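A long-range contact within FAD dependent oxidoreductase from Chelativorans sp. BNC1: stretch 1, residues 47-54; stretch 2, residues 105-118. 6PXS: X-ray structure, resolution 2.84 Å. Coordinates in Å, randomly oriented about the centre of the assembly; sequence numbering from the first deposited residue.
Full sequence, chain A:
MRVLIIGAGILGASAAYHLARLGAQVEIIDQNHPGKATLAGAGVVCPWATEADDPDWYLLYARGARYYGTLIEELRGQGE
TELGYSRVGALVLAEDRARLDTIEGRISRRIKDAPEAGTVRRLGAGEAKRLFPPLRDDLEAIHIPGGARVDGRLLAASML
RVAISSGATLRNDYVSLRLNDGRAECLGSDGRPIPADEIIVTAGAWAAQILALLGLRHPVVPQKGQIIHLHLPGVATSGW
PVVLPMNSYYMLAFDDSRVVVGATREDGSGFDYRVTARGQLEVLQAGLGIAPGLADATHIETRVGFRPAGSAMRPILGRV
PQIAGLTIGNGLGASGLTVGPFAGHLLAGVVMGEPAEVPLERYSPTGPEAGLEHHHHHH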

# COMPACT_ATOMS: atom_id res chain seq x y z
N PRO A 47 -31.39 -7.03 10.77
CA PRO A 47 -31.38 -7.97 11.90
C PRO A 47 -32.44 -9.05 11.85
O PRO A 47 -32.30 -10.06 12.57
CB PRO A 47 -31.62 -7.04 13.10
CG PRO A 47 -32.50 -5.97 12.54
CD PRO A 47 -32.05 -5.76 11.11
N TRP A 48 -33.49 -8.90 11.05
CA TRP A 48 -34.65 -9.77 11.17
C TRP A 48 -34.36 -11.21 10.78
O TRP A 48 -35.13 -12.11 11.15
CB TRP A 48 -35.80 -9.22 10.32
CG TRP A 48 -36.04 -7.76 10.54
CD1 TRP A 48 -36.74 -7.20 11.57
CD2 TRP A 48 -35.57 -6.68 9.73
NE1 TRP A 48 -36.74 -5.83 11.44
CE2 TRP A 48 -36.03 -5.49 10.32
CE3 TRP A 48 -34.81 -6.60 8.56
CZ2 TRP A 48 -35.75 -4.23 9.78
CZ3 TRP A 48 -34.54 -5.36 8.03
CH2 TRP A 48 -35.01 -4.19 8.64
N ALA A 49 -33.26 -11.47 10.07
CA ALA A 49 -32.93 -12.81 9.61
C ALA A 49 -31.92 -13.51 10.50
O ALA A 49 -31.50 -14.63 10.18
CB ALA A 49 -32.39 -12.75 8.18
N THR A 50 -31.52 -12.90 11.61
CA THR A 50 -30.46 -13.48 12.43
C THR A 50 -30.90 -14.81 13.03
O THR A 50 -32.05 -14.98 13.45
CB THR A 50 -30.07 -12.51 13.55
OG1 THR A 50 -29.71 -11.25 12.98
CG2 THR A 50 -28.88 -13.06 14.33
N GLU A 51 -29.96 -15.76 13.06
CA GLU A 51 -30.23 -17.06 13.65
C GLU A 51 -30.13 -17.03 15.17
O GLU A 51 -30.78 -17.84 15.85
CB GLU A 51 -29.26 -18.10 13.08
CG GLU A 51 -29.74 -19.54 13.17
CD GLU A 51 -28.74 -20.52 12.59
OE1 GLU A 51 -27.67 -20.08 12.13
OE2 GLU A 51 -29.03 -21.74 12.60
N ALA A 52 -29.34 -16.12 15.71
CA ALA A 52 -29.15 -16.02 17.16
C ALA A 52 -30.38 -15.39 17.79
O ALA A 52 -30.72 -14.24 17.50
CB ALA A 52 -27.90 -15.20 17.48
N ASP A 53 -31.06 -16.15 18.65
CA ASP A 53 -32.23 -15.67 19.38
C ASP A 53 -31.82 -15.46 20.84
O ASP A 53 -32.00 -16.33 21.69
CB ASP A 53 -33.41 -16.66 19.25
CG ASP A 53 -33.00 -18.10 19.50
OD1 ASP A 53 -31.80 -18.35 19.73
OD2 ASP A 53 -33.89 -18.98 19.48
N ASP A 54 -31.27 -14.29 21.12
CA ASP A 54 -30.96 -13.86 22.48
C ASP A 54 -31.73 -12.59 22.77
O ASP A 54 -31.42 -11.53 22.19
CB ASP A 54 -29.46 -13.63 22.66
CG ASP A 54 -29.10 -13.15 24.06
OD1 ASP A 54 -29.98 -13.20 24.95
OD2 ASP A 54 -27.95 -12.74 24.28
N GLY A 105 -39.88 -18.61 8.44
CA GLY A 105 -40.69 -18.54 9.64
C GLY A 105 -40.14 -17.55 10.65
O GLY A 105 -40.86 -16.70 11.17
N ARG A 106 -38.84 -17.65 10.95
CA ARG A 106 -38.23 -16.72 11.89
C ARG A 106 -38.42 -15.28 11.45
O ARG A 106 -38.74 -14.41 12.26
CB ARG A 106 -36.74 -17.03 12.06
CG ARG A 106 -36.42 -18.22 12.94
CD ARG A 106 -35.03 -18.10 13.53
NE ARG A 106 -34.02 -17.87 12.50
CZ ARG A 106 -33.20 -18.80 12.01
NH1 ARG A 106 -33.25 -20.06 12.45
NH2 ARG A 106 -32.33 -18.48 11.07
N ILE A 107 -38.23 -15.01 10.15
CA ILE A 107 -38.34 -13.64 9.66
C ILE A 107 -39.77 -13.14 9.80
O ILE A 107 -40.00 -12.03 10.30
CB ILE A 107 -37.86 -13.56 8.20
CG1 ILE A 107 -36.38 -13.93 8.10
CG2 ILE A 107 -38.10 -12.16 7.64
CD1 ILE A 107 -35.90 -14.18 6.68
N SER A 108 -40.74 -13.94 9.36
CA SER A 108 -42.13 -13.52 9.42
C SER A 108 -42.53 -13.16 10.85
O SER A 108 -43.15 -12.11 11.09
CB SER A 108 -43.04 -14.62 8.88
OG SER A 108 -42.86 -15.83 9.60
N ARG A 109 -42.18 -14.01 11.81
CA ARG A 109 -42.54 -13.73 13.20
C ARG A 109 -41.94 -12.41 13.67
O ARG A 109 -42.57 -11.68 14.45
CB ARG A 109 -42.07 -14.88 14.10
CG ARG A 109 -42.86 -16.17 13.89
CD ARG A 109 -42.45 -17.25 14.87
NE ARG A 109 -41.13 -17.81 14.56
CZ ARG A 109 -40.92 -18.78 13.67
NH1 ARG A 109 -41.93 -19.31 12.99
NH2 ARG A 109 -39.69 -19.23 13.46
N ARG A 110 -40.74 -12.08 13.19
CA ARG A 110 -40.08 -10.84 13.58
C ARG A 110 -40.36 -9.69 12.62
O ARG A 110 -40.08 -8.54 12.97
CB ARG A 110 -38.57 -11.07 13.68
CG ARG A 110 -38.19 -12.05 14.77
CD ARG A 110 -36.69 -12.16 14.96
NE ARG A 110 -36.37 -12.82 16.22
CZ ARG A 110 -35.14 -13.16 16.61
NH1 ARG A 110 -34.95 -13.76 17.78
NH2 ARG A 110 -34.10 -12.91 15.82
N ILE A 111 -40.90 -9.96 11.44
CA ILE A 111 -41.27 -8.90 10.51
C ILE A 111 -42.67 -8.36 10.77
O ILE A 111 -43.00 -7.26 10.30
CB ILE A 111 -41.16 -9.38 9.05
N LYS A 112 -43.50 -9.09 11.52
CA LYS A 112 -44.85 -8.62 11.81
C LYS A 112 -44.82 -7.36 12.67
O LYS A 112 -45.55 -6.40 12.42
CB LYS A 112 -45.66 -9.72 12.49
N ASP A 113 -43.97 -7.36 13.71
CA ASP A 113 -43.82 -6.21 14.59
C ASP A 113 -42.69 -5.28 14.15
O ASP A 113 -42.09 -4.60 14.99
CB ASP A 113 -43.58 -6.68 16.03
CG ASP A 113 -44.72 -7.51 16.56
OD1 ASP A 113 -45.87 -7.32 16.09
OD2 ASP A 113 -44.48 -8.36 17.45
N ALA A 114 -42.40 -5.24 12.85
CA ALA A 114 -41.31 -4.42 12.32
C ALA A 114 -41.66 -3.97 10.91
O ALA A 114 -41.20 -4.56 9.92
CB ALA A 114 -39.98 -5.18 12.34
N PRO A 115 -42.49 -2.93 10.78
CA PRO A 115 -42.78 -2.41 9.44
C PRO A 115 -41.56 -1.86 8.74
O PRO A 115 -41.55 -1.79 7.50
CB PRO A 115 -43.81 -1.30 9.71
CG PRO A 115 -44.37 -1.62 11.06
CD PRO A 115 -43.25 -2.24 11.83
N GLU A 116 -40.52 -1.47 9.48
CA GLU A 116 -39.28 -1.01 8.86
C GLU A 116 -38.74 -2.03 7.87
O GLU A 116 -38.04 -1.67 6.92
CB GLU A 116 -38.23 -0.72 9.94
CG GLU A 116 -37.96 -1.88 10.91
CD GLU A 116 -38.93 -1.91 12.08
OE1 GLU A 116 -39.97 -1.22 12.01
OE2 GLU A 116 -38.65 -2.62 13.07
N ALA A 117 -39.05 -3.32 8.07
CA ALA A 117 -38.55 -4.36 7.18
C ALA A 117 -39.23 -4.33 5.82
O ALA A 117 -38.70 -4.91 4.86
CB ALA A 117 -38.74 -5.73 7.82
N GLY A 118 -40.38 -3.68 5.71
CA GLY A 118 -41.13 -3.70 4.47
C GLY A 118 -41.94 -4.97 4.32
O GLY A 118 -42.18 -5.71 5.28

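The contact between residues 47-54 and 105-118 is held by packing rather than by hydrogen bonds, none of which crosses between the stretches; together they bury 585 Å² of surface. Its center is Trp 48, whose CA-to-CB bond points sideways to the second stretch. The m rotamer (chi1 -49°), with chi2 at -81°, carries the indole across to the backbone and short side chains that follow the helix. Ala 117 CB sits over one face of the six-membered ring, 3.7 Å from its centroid and 12° off the ring normal, a well-formed CH-pi contact. Glu 116 CG meets the ring edge, 3.4 Å from Trp 48 CZ2, while Ala 114 CB lies 3.4 Å from Trp 48 NE1. The methyl groups of Ala 114 and Ala 117 both point toward the first stretch and let the broad indole come close to the backbone. Glu 116, with chi1 in p and chi2 in m, applies its aliphatic portion to the ring. The turn from Ile 111 to Ala 114 and the 3-10 segment 115-117 bring these residues round to the tryptophan.

Next to the indole, Ala 49 and Ile 107 form a second, smaller apolar patch. Their CA atoms are 5.5 Å apart, the nearest such pair across the stretches. Ile 107, in the m,t conformation, places CG1 3.9 Å from Ala 49 CA and CD1 4.1 Å from Ala 49 CB; the small alanine suits this close backbone approach, and both residues are buried.

Two arginines one helical turn apart, Arg 106 and Arg 110, extend the contact to more exposed ground. Both direct CA-to-CB toward the first stretch and start from an m chi1, but they then diverge. Arg 110 continues t,t with chi4 at 174°, an extended chain that carries NH1 to 3.6 Å from Asp 53 CB and NH2 to 3.8 Å from Thr 50 O. Arg 106 instead bends at chi3 (-53°, m), so that Glu 51 CG lies over one face of its guanidinium, 3.5 Å from Arg 106 NH2. The carboxylate of Glu 51 remains beyond salt-bridge range, with OE2 4.5 Å from Arg 106 NH1, so the charges can attract only at longer range.

The loop facing these arginines is braced internally. Thr 50, in the m rotamer, donates a hydrogen bond from OG1 to Pro 47 O (2.9 Å), the same carbonyl that accepts its backbone N at 3.1 Å.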